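Local structure of acetaldehyde dehydrogenase (Acetylating) (Geobacillus thermoglucosidasius, 5J78) at residues Lys60-Met65 with Ile153-Arg158; Arg123-Ala128 with Val466-Arg471; Leu218-Pro223 with Tyr237-Gly242; Val246-Ser251 with Glu283-Lys288; Gln277-Asp282 with Leu368-Val373. The protein probably catalyses the reversible, coenzyme A- and NAD-dependent conversion of acetaldehyde to acetyl-CoA, as an acetylating aldehyde dehydrogenase. One frame throughout, in Å; residues are numbered along the deposited sequence.

Two sheets and the helices on them are sampled here. Contacts 2 and 3 reach the same mixed sheet, contact 2 on an antiparallel arm that another subunit extends, contact 3 near the centre of the chain. Contact 1 packs helix 55-84 on the last turn of helix 143-156 and touches contact 2 through Arg158 and Ala128. Contacts 4 and 5 belong to the parallel sheet, centres about 9 Å apart, linked by a probable backbone bond between strands 244-248 and 276-282 and by Asp282 to the loop after the first. Contacts 1 and 5 are buried and largely hydrocarbon, though contact 5 adds a backbone ladder; contacts 2, 3 and 4 run from buried apolar groups to exposed margins.

Contact 1. Residues Lys60-Met65 with Ile153-Arg158; sequences KIVESM and IAVKAR
Val155 offers both of its methyls to Ile61 and Met65 of the neighbouring helix. Its CG1 meets Ile61 CG2 at 3.9 Å, the two side chains crossing at about a right angle, while Val155 CG2 lies 3.9 Å from Met65 CE. The thioether sulfur sits astride the valine fork, Met65 SD being 4.0 Å from Val155 CG1 and as far from Val155 CG2. A bend at the last torsion of the methionine (chi3 64°) swings CE to the CG2 side, a fit that a flexible, unbranched chain makes easily against a short, rigid one. Beside this group, Val62 CG2 packs 3.7 Å from Lys156 CA and touches Lys156 CB, so the lysine lends its hydrocarbon root to the apolar surface.

Ile61, Val62 and Met65 share one face of helix 55-84, and they meet the last turn of helix 143-156. That helix closes in a Schellman motif: Arg158 takes a positive phi of 79°, and its N returns to Val155 O at 2.8 Å.

The polar part leads away from the apolar one. Lys156 bends at chi2 (70°), which carries NZ to a salt bridge with Asp59 and a hydrogen bond to the carbonyl of Lys108, so the buried ammonium is paired. Tyr104 of helix 89-107 continues the packing on Val62, and Ala184 of helix 170-186 does so on Ile61 and Met65.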
# COMPACT_ATOMS: atom_id res chain seq x y z
N LYS A 60 5.14 -44.27 9.61
CA LYS A 60 4.86 -44.52 11.03
C LYS A 60 4.38 -43.25 11.74
O LYS A 60 3.44 -43.30 12.54
CB LYS A 60 6.10 -45.06 11.74
CG LYS A 60 6.36 -46.53 11.47
CD LYS A 60 7.68 -46.99 12.09
CE LYS A 60 8.07 -48.40 11.63
NZ LYS A 60 7.24 -49.49 12.24
N ILE A 61 5.02 -42.12 11.46
CA ILE A 61 4.58 -40.83 12.01
C ILE A 61 3.14 -40.51 11.58
O ILE A 61 2.30 -40.16 12.42
CB ILE A 61 5.54 -39.70 11.59
CG1 ILE A 61 6.91 -39.95 12.24
CG2 ILE A 61 4.96 -38.30 11.99
CD1 ILE A 61 8.05 -39.14 11.70
N VAL A 62 2.85 -40.66 10.29
CA VAL A 62 1.51 -40.31 9.79
C VAL A 62 0.44 -41.20 10.44
O VAL A 62 -0.67 -40.74 10.79
CB VAL A 62 1.45 -40.43 8.26
CG1 VAL A 62 0.04 -40.21 7.74
CG2 VAL A 62 2.44 -39.42 7.58
N GLU A 63 0.78 -42.48 10.61
CA GLU A 63 -0.13 -43.45 11.18
C GLU A 63 -0.45 -43.11 12.64
O GLU A 63 -1.61 -43.15 13.05
CB GLU A 63 0.45 -44.86 11.08
CG GLU A 63 -0.35 -45.90 11.83
CD GLU A 63 0.26 -47.28 11.71
OE1 GLU A 63 1.46 -47.43 12.04
OE2 GLU A 63 -0.46 -48.19 11.28
N SER A 64 0.59 -42.77 13.41
CA SER A 64 0.43 -42.38 14.80
C SER A 64 -0.44 -41.13 14.91
O SER A 64 -1.28 -41.03 15.80
CB SER A 64 1.80 -42.14 15.44
OG SER A 64 1.66 -41.62 16.75
N MET A 65 -0.23 -40.17 14.01
CA MET A 65 -1.06 -38.96 13.98
C MET A 65 -2.52 -39.34 13.73
O MET A 65 -3.42 -38.88 14.43
CB MET A 65 -0.58 -37.98 12.91
CG MET A 65 0.75 -37.31 13.20
SD MET A 65 1.46 -36.50 11.71
CE MET A 65 0.22 -35.25 11.40
N ILE A 153 -1.70 -34.59 5.52
CA ILE A 153 -1.19 -34.48 4.15
C ILE A 153 0.13 -33.69 4.12
O ILE A 153 0.99 -33.97 3.29
CB ILE A 153 -2.21 -33.82 3.17
CG1 ILE A 153 -2.53 -32.36 3.52
CG2 ILE A 153 -3.51 -34.66 3.07
CD1 ILE A 153 -3.33 -31.65 2.40
N ALA A 154 0.30 -32.74 5.03
CA ALA A 154 1.54 -31.98 5.06
C ALA A 154 2.71 -32.85 5.50
O ALA A 154 3.79 -32.79 4.91
CB ALA A 154 1.43 -30.76 5.99
N VAL A 155 2.51 -33.65 6.54
CA VAL A 155 3.62 -34.43 7.09
C VAL A 155 3.95 -35.62 6.17
O VAL A 155 5.10 -35.96 5.98
CB VAL A 155 3.31 -34.92 8.52
CG1 VAL A 155 4.38 -35.90 9.03
CG2 VAL A 155 3.21 -33.73 9.45
N LYS A 156 2.92 -36.23 5.59
CA LYS A 156 3.13 -37.34 4.66
C LYS A 156 4.01 -36.90 3.47
O LYS A 156 4.81 -37.69 2.98
CB LYS A 156 1.78 -37.87 4.19
CG LYS A 156 1.81 -38.90 3.06
CD LYS A 156 2.38 -40.24 3.48
CE LYS A 156 2.72 -41.08 2.24
NZ LYS A 156 2.91 -42.54 2.52
N ALA A 157 3.88 -35.64 3.04
CA ALA A 157 4.72 -35.12 1.95
C ALA A 157 6.05 -34.54 2.45
O ALA A 157 6.84 -33.98 1.67
CB ALA A 157 3.95 -34.07 1.16
N ARG A 158 6.26 -34.67 3.76
CA ARG A 158 7.53 -34.38 4.45
C ARG A 158 7.76 -32.89 4.69
O ARG A 158 8.90 -32.42 4.70
CB ARG A 158 8.71 -34.98 3.68
CG ARG A 158 8.59 -36.50 3.47
CD ARG A 158 9.24 -36.96 2.18
NE ARG A 158 10.68 -36.90 2.28
CZ ARG A 158 11.51 -36.67 1.26
NH1 ARG A 158 11.05 -36.48 0.04
NH2 ARG A 158 12.81 -36.65 1.46

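Contact 2. Residues Arg123-Ala128 with Val466-Arg471; sequences RVWEIA and VAFGVR
Trp125 and Val466 form a hydrogen-bonded pair (Trp125 N to Val466 O 2.9 Å, Val466 N to Trp125 O 2.8 Å) between the antiparallel strands 124-128 and 466-468, whose axes approach to 4.7 Å at 172°, and Phe468 N bonds to Arg123 O. Phe468 turns its edge to the face of Trp125 in a T-shaped pair, centroids 5.5 Å apart and planes at 65°. The Arg123 chain, bent at chi3, brings its guanidinium almost parallel to the phenyl plane (10°), with Phe468 CD2 over one guanidinium face, offset, and 4.0 Å from Arg123 NH2. Beyond it a water accepts from Arg123 NH1 (2.6 Å) and donates to Gly469 O (3.0 Å). On the same side of the sheet as Trp125, Val466 CG2 is pressed tightly against Ile127 CD1 at 3.5 Å; Val124 and Ala467 meet on the other side. Arg123 and Val124 form a G1 beta bulge facing strand 115-119.

Val466 to Phe468 also pair in parallel with a strand of the second subunit, carrying the sheet across the interface. The chemistry grades accordingly: branched and aromatic residues fill the buried ladder, whereas the flexible, charged arginine, with its water bridge, suits the exposed end.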
# COMPACT_ATOMS: atom_id res chain seq x y z
N ARG A 123 13.47 -42.33 -20.20
CA ARG A 123 14.72 -42.09 -19.45
C ARG A 123 14.61 -40.86 -18.52
O ARG A 123 15.38 -39.91 -18.63
CB ARG A 123 15.90 -41.93 -20.42
CG ARG A 123 16.14 -43.17 -21.30
CD ARG A 123 17.54 -43.16 -21.93
NE ARG A 123 18.56 -43.57 -20.97
CZ ARG A 123 19.87 -43.56 -21.21
NH1 ARG A 123 20.33 -43.15 -22.39
NH2 ARG A 123 20.72 -43.94 -20.28
N VAL A 124 13.66 -40.95 -17.59
CA VAL A 124 13.33 -39.89 -16.64
C VAL A 124 13.03 -40.52 -15.29
O VAL A 124 12.18 -41.42 -15.21
CB VAL A 124 12.09 -39.06 -17.08
CG1 VAL A 124 11.68 -38.05 -15.97
CG2 VAL A 124 12.32 -38.36 -18.39
N TRP A 125 13.70 -40.05 -14.24
CA TRP A 125 13.34 -40.39 -12.85
C TRP A 125 12.58 -39.21 -12.25
O TRP A 125 12.97 -38.05 -12.45
CB TRP A 125 14.57 -40.67 -11.97
CG TRP A 125 15.57 -41.60 -12.51
CD1 TRP A 125 15.38 -42.56 -13.46
CD2 TRP A 125 16.95 -41.66 -12.14
NE1 TRP A 125 16.56 -43.22 -13.69
CE2 TRP A 125 17.54 -42.69 -12.90
CE3 TRP A 125 17.75 -40.95 -11.24
CZ2 TRP A 125 18.89 -43.03 -12.79
CZ3 TRP A 125 19.09 -41.28 -11.12
CH2 TRP A 125 19.65 -42.31 -11.89
N GLU A 126 11.52 -39.51 -11.51
CA GLU A 126 10.81 -38.50 -10.73
C GLU A 126 11.20 -38.58 -9.27
O GLU A 126 11.14 -39.66 -8.66
CB GLU A 126 9.31 -38.67 -10.86
CG GLU A 126 8.76 -38.60 -12.25
CD GLU A 126 7.22 -38.69 -12.25
OE1 GLU A 126 6.65 -38.98 -11.17
OE2 GLU A 126 6.59 -38.45 -13.29
N ILE A 127 11.61 -37.45 -8.72
CA ILE A 127 11.98 -37.34 -7.32
C ILE A 127 10.93 -36.50 -6.61
O ILE A 127 10.58 -35.41 -7.09
CB ILE A 127 13.36 -36.70 -7.13
CG1 ILE A 127 14.45 -37.47 -7.87
CG2 ILE A 127 13.71 -36.61 -5.65
CD1 ILE A 127 15.72 -36.65 -8.01
N ALA A 128 10.41 -37.00 -5.49
CA ALA A 128 9.49 -36.22 -4.66
C ALA A 128 10.27 -35.20 -3.85
O ALA A 128 11.23 -35.55 -3.17
CB ALA A 128 8.68 -37.13 -3.75
N VAL A 466 14.82 -36.05 -13.20
CA VAL A 466 16.16 -36.39 -13.66
C VAL A 466 16.03 -36.97 -15.07
O VAL A 466 15.47 -38.05 -15.24
CB VAL A 466 16.83 -37.41 -12.75
CG1 VAL A 466 18.27 -37.69 -13.23
CG2 VAL A 466 16.81 -36.92 -11.28
N ALA A 467 16.54 -36.26 -16.07
CA ALA A 467 16.23 -36.60 -17.46
C ALA A 467 17.46 -36.68 -18.31
O ALA A 467 18.28 -35.76 -18.33
CB ALA A 467 15.24 -35.58 -18.04
N PHE A 468 17.59 -37.79 -19.04
CA PHE A 468 18.83 -38.08 -19.75
C PHE A 468 18.73 -37.60 -21.19
O PHE A 468 17.66 -37.60 -21.79
CB PHE A 468 19.15 -39.58 -19.73
CG PHE A 468 19.54 -40.12 -18.39
CD1 PHE A 468 18.60 -40.26 -17.37
CD2 PHE A 468 20.85 -40.54 -18.15
CE1 PHE A 468 18.96 -40.78 -16.12
CE2 PHE A 468 21.22 -41.07 -16.91
CZ PHE A 468 20.26 -41.19 -15.89
N GLY A 469 19.86 -37.21 -21.75
CA GLY A 469 19.92 -36.92 -23.18
C GLY A 469 19.43 -38.09 -24.04
O GLY A 469 19.95 -39.20 -23.93
N VAL A 470 18.43 -37.83 -24.88
CA VAL A 470 17.89 -38.85 -25.77
C VAL A 470 17.75 -38.34 -27.21
O VAL A 470 17.35 -39.09 -28.09
CB VAL A 470 16.47 -39.35 -25.30
CG1 VAL A 470 16.53 -39.96 -23.91
CG2 VAL A 470 15.47 -38.22 -25.30
N ARG A 471 18.03 -37.07 -27.45
CA ARG A 471 17.88 -36.48 -28.78
C ARG A 471 19.02 -35.50 -29.02
O ARG A 471 19.58 -34.96 -28.06
CB ARG A 471 16.53 -35.74 -28.93
CG ARG A 471 15.32 -36.61 -29.25
CD ARG A 471 14.05 -35.78 -29.42
NE ARG A 471 13.68 -35.05 -28.20
CZ ARG A 471 13.05 -35.59 -27.15
NH1 ARG A 471 12.72 -36.87 -27.13
NH2 ARG A 471 12.76 -34.83 -26.11
O HOH W 1 19.58 -42.11 -24.70

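Contact 3. Residues Leu218-Pro223 with Tyr237-Gly242; sequences LATGGP and YGVGPG
Ala219 and Tyr237 are joined by the firm backbone bond of this contact, Ala219 N to Tyr237 O at 2.9 Å and nearly straight (170°). A second bond, Val239 N to Ala219 O, is weak at 3.3 Å; the strand pairing fades here, while side-chain contacts go on.

Among the apolar groups, Leu218 CD2 lies 3.7 Å from Tyr237 CB and slants toward the ring. Val239 places CG2 between its own N and carbonyl carbon (chi1 -57°), where it rests 3.5 Å from Gly221 O; its CG1 faces the Thr220 side chain. At the far end Pro223 CG meets Pro241 CG at 4.0 Å, the two rings touching at these corners, at a slant.

The two strands are the parallel pair of a beta-alpha-beta unit, strand 216-219, helix 223-229 and strand 236-238, as in Rossmann-type dinucleotide folds. Gly222 is at the N-cap position of the helix, and Gly221 is almost fully extended, a conformation that suits a residue with no side chain. Pro223 suits the first helical turn, where no amide hydrogen is needed.

The polar partners lie outside the two segments. Thr220 OG1 bonds to Lys150 NZ and Thr440 OG1, while Gly242 N bonds to OD1 of the oxidised cysteine at position 273, probably the family's catalytic nucleophile.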
# COMPACT_ATOMS: atom_id res chain seq x y z
N LEU A 218 -1.87 -22.84 2.37
CA LEU A 218 -3.19 -23.47 2.19
C LEU A 218 -4.22 -22.60 2.86
O LEU A 218 -4.28 -22.53 4.09
CB LEU A 218 -3.24 -24.87 2.78
CG LEU A 218 -2.32 -25.94 2.22
CD1 LEU A 218 -2.68 -27.27 2.86
CD2 LEU A 218 -2.43 -26.02 0.70
N ALA A 219 -5.05 -21.94 2.06
CA ALA A 219 -5.98 -20.94 2.57
C ALA A 219 -7.42 -21.44 2.48
O ALA A 219 -8.08 -21.33 1.44
CB ALA A 219 -5.81 -19.65 1.82
N THR A 220 -7.89 -22.02 3.58
CA THR A 220 -9.27 -22.44 3.68
C THR A 220 -10.01 -21.43 4.54
O THR A 220 -9.86 -21.40 5.75
CB THR A 220 -9.38 -23.86 4.24
OG1 THR A 220 -8.49 -24.70 3.51
CG2 THR A 220 -10.82 -24.38 4.12
N GLY A 221 -10.82 -20.60 3.89
CA GLY A 221 -11.50 -19.51 4.57
C GLY A 221 -12.39 -18.76 3.61
O GLY A 221 -12.63 -19.22 2.49
N GLY A 222 -12.89 -17.60 4.05
CA GLY A 222 -13.78 -16.80 3.23
C GLY A 222 -13.07 -16.16 2.05
O GLY A 222 -11.84 -16.19 1.99
N PRO A 223 -13.84 -15.59 1.10
CA PRO A 223 -13.23 -15.04 -0.11
C PRO A 223 -12.23 -13.94 0.19
O PRO A 223 -11.29 -13.75 -0.57
CB PRO A 223 -14.43 -14.49 -0.89
CG PRO A 223 -15.58 -15.21 -0.40
CD PRO A 223 -15.30 -15.50 1.05
N TYR A 237 -2.75 -22.31 -2.34
CA TYR A 237 -3.92 -23.09 -2.70
C TYR A 237 -5.09 -22.56 -1.90
O TYR A 237 -5.18 -22.77 -0.68
CB TYR A 237 -3.71 -24.58 -2.45
CG TYR A 237 -2.70 -25.23 -3.36
CD1 TYR A 237 -3.08 -25.71 -4.61
CD2 TYR A 237 -1.38 -25.37 -2.98
CE1 TYR A 237 -2.15 -26.31 -5.45
CE2 TYR A 237 -0.46 -25.97 -3.82
CZ TYR A 237 -0.85 -26.44 -5.05
OH TYR A 237 0.07 -27.03 -5.89
N GLY A 238 -5.99 -21.89 -2.60
CA GLY A 238 -7.17 -21.30 -1.96
C GLY A 238 -8.40 -22.15 -2.19
O GLY A 238 -8.37 -23.12 -2.93
N VAL A 239 -9.49 -21.78 -1.52
CA VAL A 239 -10.81 -22.31 -1.80
C VAL A 239 -11.71 -21.20 -2.27
O VAL A 239 -11.33 -20.04 -2.29
CB VAL A 239 -11.45 -22.96 -0.56
CG1 VAL A 239 -10.56 -24.06 -0.00
CG2 VAL A 239 -11.72 -21.91 0.51
N GLY A 240 -12.92 -21.58 -2.67
CA GLY A 240 -13.97 -20.62 -2.91
C GLY A 240 -15.18 -21.07 -2.11
O GLY A 240 -15.22 -22.20 -1.64
N PRO A 241 -16.16 -20.18 -1.95
CA PRO A 241 -17.39 -20.54 -1.24
C PRO A 241 -18.33 -21.39 -2.11
O PRO A 241 -18.24 -21.39 -3.34
CB PRO A 241 -18.01 -19.16 -0.94
CG PRO A 241 -17.55 -18.30 -2.06
CD PRO A 241 -16.12 -18.75 -2.29
N GLY A 242 -19.21 -22.13 -1.44
CA GLY A 242 -20.25 -22.91 -2.09
C GLY A 242 -21.60 -22.22 -2.06
O GLY A 242 -21.85 -21.35 -1.23

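Contact 4. Residues Val246-Ser251 with Glu283-Lys288; sequences VYIHES and ESIKEK
Ile285 turns CG1 into the crowded position between its backbone N and carbonyl carbon (chi1 58°), which carries CD1 forward to the end of strand 244-248. Glu250 makes a similar choice (chi1 83°) and then runs extended, so its carboxylate reaches Ser284.

The CD1 methyl of Ile285 fits between two groups, 3.8 Å from Ile248 CG2 and 3.7 Å from His249 O, while Ile285 CG2 lies 4.0 Å from Glu250 CA. A long, branched residue suits this spot because its two arms cover the last strand residue and the turn after it. Shortening Ile285 to an alanine is likely to open a gap at Ile248 CG2 and leave the turn around Glu250 without this cover.

Strand 244-248, helix 254-265 and strand 276-282 form a beta-alpha-beta crossover between parallel neighbours inside the sheet. The contact joins the loop after its first strand to the start of helix 286-295, which follows its second; Ile285 stands at the N-cap position. Ile254 of helix 254-265 also packs on Ile285.

Outside the apolar patch, Ser284 OG donates to Glu250 OE2 at 3.2 Å, meeting it on the anti side and 29° out of the carboxylate plane. Both are exposed, as a small hydroxyl and a charged group readily are. The Glu250 backbone N is held by Asp282, and Glu250 CG lies over one face of the His249 ring, toward its rim.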
# COMPACT_ATOMS: atom_id res chain seq x y z
N VAL A 246 -29.19 -28.30 -6.12
CA VAL A 246 -29.40 -29.72 -6.37
C VAL A 246 -30.71 -29.93 -7.12
O VAL A 246 -31.77 -29.46 -6.70
CB VAL A 246 -29.39 -30.54 -5.06
CG1 VAL A 246 -29.60 -32.03 -5.34
CG2 VAL A 246 -28.08 -30.36 -4.35
N TYR A 247 -30.60 -30.63 -8.25
CA TYR A 247 -31.74 -30.91 -9.14
C TYR A 247 -32.32 -32.27 -8.83
O TYR A 247 -31.60 -33.27 -8.85
CB TYR A 247 -31.27 -30.85 -10.60
CG TYR A 247 -32.30 -31.16 -11.67
CD1 TYR A 247 -33.62 -30.73 -11.55
CD2 TYR A 247 -31.94 -31.86 -12.82
CE1 TYR A 247 -34.56 -31.01 -12.55
CE2 TYR A 247 -32.87 -32.14 -13.82
CZ TYR A 247 -34.18 -31.70 -13.68
OH TYR A 247 -35.09 -31.98 -14.67
N ILE A 248 -33.62 -32.33 -8.51
CA ILE A 248 -34.32 -33.61 -8.40
C ILE A 248 -35.16 -33.76 -9.65
O ILE A 248 -36.17 -33.08 -9.83
CB ILE A 248 -35.20 -33.74 -7.13
CG1 ILE A 248 -34.40 -33.39 -5.87
CG2 ILE A 248 -35.75 -35.18 -7.01
CD1 ILE A 248 -35.23 -33.35 -4.57
N HIS A 249 -34.72 -34.65 -10.53
CA HIS A 249 -35.39 -34.92 -11.80
C HIS A 249 -36.53 -35.92 -11.56
O HIS A 249 -36.47 -36.73 -10.64
CB HIS A 249 -34.37 -35.47 -12.79
CG HIS A 249 -34.95 -35.94 -14.08
ND1 HIS A 249 -35.00 -37.28 -14.43
CD2 HIS A 249 -35.46 -35.26 -15.13
CE1 HIS A 249 -35.55 -37.40 -15.62
NE2 HIS A 249 -35.83 -36.19 -16.08
N GLU A 250 -37.57 -35.86 -12.41
CA GLU A 250 -38.76 -36.71 -12.24
C GLU A 250 -38.42 -38.19 -12.17
O GLU A 250 -39.19 -38.99 -11.63
CB GLU A 250 -39.75 -36.45 -13.38
CG GLU A 250 -39.46 -37.21 -14.66
CD GLU A 250 -40.27 -36.71 -15.85
OE1 GLU A 250 -40.30 -37.41 -16.88
OE2 GLU A 250 -40.87 -35.61 -15.76
N SER A 251 -37.26 -38.57 -12.70
CA SER A 251 -36.84 -39.97 -12.69
C SER A 251 -36.26 -40.43 -11.35
O SER A 251 -35.92 -41.60 -11.21
CB SER A 251 -35.80 -40.22 -13.79
OG SER A 251 -34.62 -39.47 -13.56
N GLU A 283 -41.74 -30.13 -11.67
CA GLU A 283 -43.10 -29.87 -11.25
C GLU A 283 -43.86 -31.17 -11.13
O GLU A 283 -44.60 -31.38 -10.18
CB GLU A 283 -43.78 -28.93 -12.23
CG GLU A 283 -44.96 -28.19 -11.62
CD GLU A 283 -45.67 -27.31 -12.62
OE1 GLU A 283 -45.60 -27.60 -13.84
OE2 GLU A 283 -46.30 -26.31 -12.20
N SER A 284 -43.61 -32.07 -12.06
CA SER A 284 -44.33 -33.33 -12.11
C SER A 284 -44.22 -34.18 -10.85
O SER A 284 -45.03 -35.07 -10.65
CB SER A 284 -43.84 -34.15 -13.31
OG SER A 284 -42.45 -34.38 -13.23
N ILE A 285 -43.21 -33.92 -10.00
CA ILE A 285 -43.03 -34.69 -8.76
C ILE A 285 -42.95 -33.78 -7.54
O ILE A 285 -42.60 -34.22 -6.45
CB ILE A 285 -41.77 -35.58 -8.81
CG1 ILE A 285 -40.51 -34.72 -9.05
CG2 ILE A 285 -41.92 -36.66 -9.87
CD1 ILE A 285 -39.22 -35.36 -8.53
N LYS A 286 -43.30 -32.52 -7.73
CA LYS A 286 -43.28 -31.54 -6.65
C LYS A 286 -44.03 -32.03 -5.40
O LYS A 286 -43.43 -32.17 -4.32
CB LYS A 286 -43.88 -30.24 -7.17
CG LYS A 286 -44.04 -29.14 -6.12
CD LYS A 286 -45.49 -28.97 -5.72
CE LYS A 286 -45.78 -27.58 -5.15
NZ LYS A 286 -45.29 -27.40 -3.75
N GLU A 287 -45.31 -32.34 -5.55
CA GLU A 287 -46.15 -32.70 -4.41
C GLU A 287 -45.60 -33.92 -3.68
O GLU A 287 -45.62 -33.96 -2.44
CB GLU A 287 -47.60 -32.94 -4.87
CG GLU A 287 -48.47 -33.60 -3.81
CD GLU A 287 -49.96 -33.61 -4.18
OE1 GLU A 287 -50.34 -33.07 -5.24
OE2 GLU A 287 -50.74 -34.17 -3.38
N LYS A 288 -45.11 -34.93 -4.41
CA LYS A 288 -44.49 -36.08 -3.75
C LYS A 288 -43.23 -35.69 -2.97
O LYS A 288 -42.96 -36.21 -1.88
CB LYS A 288 -44.12 -37.17 -4.75
CG LYS A 288 -45.26 -37.85 -5.46
CD LYS A 288 -44.80 -39.24 -5.92
CE LYS A 288 -45.73 -39.86 -6.95
NZ LYS A 288 -45.69 -39.07 -8.22

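Contact 5. Residues Gln277-Asp282 with Leu368-Val373; sequences QALLVD and LAFYIV. Unlike the reference sequence in segment 368-373: Ile372 (reference Thr).
Tyr371 sets its ring edge toward the strand 277-282, with Leu279 O in the ring plane, 3.8 Å from Tyr371 CD1, and Ala278 CB at the edge, 3.9 Å from Tyr371 CE1. Leu280 lies alongside it, pointing the same way, its CD2 3.9 Å from Tyr371 CD1. The other ring, Phe370, belongs to the opposite side of the sheet; with CG anti to the backbone N (chi1 -170°) it swings back across the ladder until CE2 is 3.7 Å from Val281 CG2, which meets the ring at a slant.

Leu368 crosses Leu279 at about a right angle, CD2 to Leu279 CG 3.7 Å, and Leu368 CD1 presses on Gln277 C at 3.4 Å. A serine in place of Leu368 would probably strip Leu279 of this neighbour and take away the CD1 methyl packed on the Gln277 carbonyl.

The backbones form a parallel ladder of five hydrogen bonds. Gln277 O accepts from Ala369 N, Leu279 and Val281 each use both N and O, and Val373 gives its N to Val281 O; Tyr371 N to Leu279 O is 2.7 Å. The small Ala278 lets the tyrosine edge come close, and its CB also meets Ala369 CB.

Strand 367-373 lies between 276-282 and 345-349, and strand 244-248 flanks 276-282 on its other edge, where Asp282 OD1 is hydrogen-bonded to Tyr247 OH. Helix 376-388 packs on Leu280, Tyr371 and Val373, and helix 286-295 on Val281 and Phe370.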
# COMPACT_ATOMS: atom_id res chain seq x y z
N GLN A 277 -27.97 -26.00 -0.74
CA GLN A 277 -28.56 -24.70 -0.39
C GLN A 277 -29.91 -24.44 -1.06
O GLN A 277 -30.74 -23.68 -0.55
CB GLN A 277 -27.60 -23.57 -0.74
CG GLN A 277 -26.27 -23.67 -0.03
CD GLN A 277 -26.39 -23.53 1.48
OE1 GLN A 277 -27.38 -22.98 1.99
NE2 GLN A 277 -25.38 -24.00 2.20
N ALA A 278 -30.15 -25.09 -2.19
CA ALA A 278 -31.39 -24.90 -2.93
C ALA A 278 -31.72 -26.18 -3.66
O ALA A 278 -30.83 -26.81 -4.22
CB ALA A 278 -31.28 -23.73 -3.91
N LEU A 279 -32.98 -26.58 -3.61
CA LEU A 279 -33.44 -27.72 -4.39
C LEU A 279 -34.19 -27.18 -5.59
O LEU A 279 -34.95 -26.22 -5.48
CB LEU A 279 -34.34 -28.64 -3.58
CG LEU A 279 -33.76 -29.26 -2.32
CD1 LEU A 279 -34.82 -30.19 -1.72
CD2 LEU A 279 -32.47 -30.00 -2.60
N LEU A 280 -33.94 -27.80 -6.74
CA LEU A 280 -34.66 -27.50 -7.98
C LEU A 280 -35.46 -28.75 -8.31
O LEU A 280 -34.87 -29.82 -8.49
CB LEU A 280 -33.68 -27.14 -9.11
CG LEU A 280 -32.43 -26.36 -8.69
CD1 LEU A 280 -31.53 -26.22 -9.90
CD2 LEU A 280 -32.78 -24.98 -8.12
N VAL A 281 -36.79 -28.64 -8.37
CA VAL A 281 -37.63 -29.84 -8.44
C VAL A 281 -38.60 -29.82 -9.62
O VAL A 281 -39.28 -28.82 -9.87
CB VAL A 281 -38.41 -30.02 -7.12
CG1 VAL A 281 -39.25 -31.29 -7.14
CG2 VAL A 281 -37.44 -30.07 -5.96
N ASP A 282 -38.62 -30.93 -10.35
CA ASP A 282 -39.51 -31.07 -11.50
C ASP A 282 -40.94 -30.95 -10.99
O ASP A 282 -41.30 -31.55 -9.99
CB ASP A 282 -39.30 -32.43 -12.21
CG ASP A 282 -38.26 -32.37 -13.33
OD1 ASP A 282 -37.85 -31.27 -13.74
OD2 ASP A 282 -37.88 -33.46 -13.80
N LEU A 368 -33.11 -24.40 3.57
CA LEU A 368 -33.05 -24.87 2.21
C LEU A 368 -34.08 -24.11 1.38
O LEU A 368 -35.24 -24.04 1.78
CB LEU A 368 -33.31 -26.38 2.19
CG LEU A 368 -32.86 -27.22 1.02
CD1 LEU A 368 -31.38 -27.02 0.69
CD2 LEU A 368 -33.14 -28.68 1.33
N ALA A 369 -33.66 -23.52 0.26
CA ALA A 369 -34.62 -22.95 -0.70
C ALA A 369 -35.21 -24.06 -1.56
O ALA A 369 -34.56 -25.07 -1.79
CB ALA A 369 -33.97 -21.89 -1.57
N PHE A 370 -36.43 -23.84 -2.05
CA PHE A 370 -37.15 -24.84 -2.84
C PHE A 370 -37.71 -24.23 -4.12
O PHE A 370 -38.63 -23.41 -4.07
CB PHE A 370 -38.30 -25.43 -2.00
CG PHE A 370 -38.95 -26.64 -2.62
CD1 PHE A 370 -40.00 -26.50 -3.52
CD2 PHE A 370 -38.55 -27.91 -2.27
CE1 PHE A 370 -40.60 -27.62 -4.07
CE2 PHE A 370 -39.15 -29.03 -2.82
CZ PHE A 370 -40.18 -28.88 -3.72
N TYR A 371 -37.15 -24.62 -5.26
CA TYR A 371 -37.54 -24.06 -6.55
C TYR A 371 -38.23 -25.13 -7.38
O TYR A 371 -37.74 -26.26 -7.49
CB TYR A 371 -36.34 -23.52 -7.34
CG TYR A 371 -35.65 -22.31 -6.74
CD1 TYR A 371 -34.67 -22.46 -5.77
CD2 TYR A 371 -35.96 -21.03 -7.18
CE1 TYR A 371 -34.02 -21.36 -5.24
CE2 TYR A 371 -35.31 -19.92 -6.65
CZ TYR A 371 -34.34 -20.09 -5.68
OH TYR A 371 -33.71 -18.99 -5.14
N ILE A 372 -39.35 -24.73 -7.98
CA ILE A 372 -40.09 -25.56 -8.92
C ILE A 372 -39.62 -25.28 -10.34
O ILE A 372 -39.51 -24.12 -10.74
CB ILE A 372 -41.62 -25.28 -8.88
CG1 ILE A 372 -42.10 -24.84 -7.49
CG2 ILE A 372 -42.40 -26.50 -9.39
CD1 ILE A 372 -42.04 -25.90 -6.50
N VAL A 373 -39.37 -26.32 -11.12
CA VAL A 373 -38.92 -26.14 -12.49
C VAL A 373 -39.70 -27.07 -13.38
O VAL A 373 -40.20 -28.10 -12.92
CB VAL A 373 -37.41 -26.38 -12.66
CG1 VAL A 373 -36.63 -25.52 -11.68
CG2 VAL A 373 -37.06 -27.86 -12.49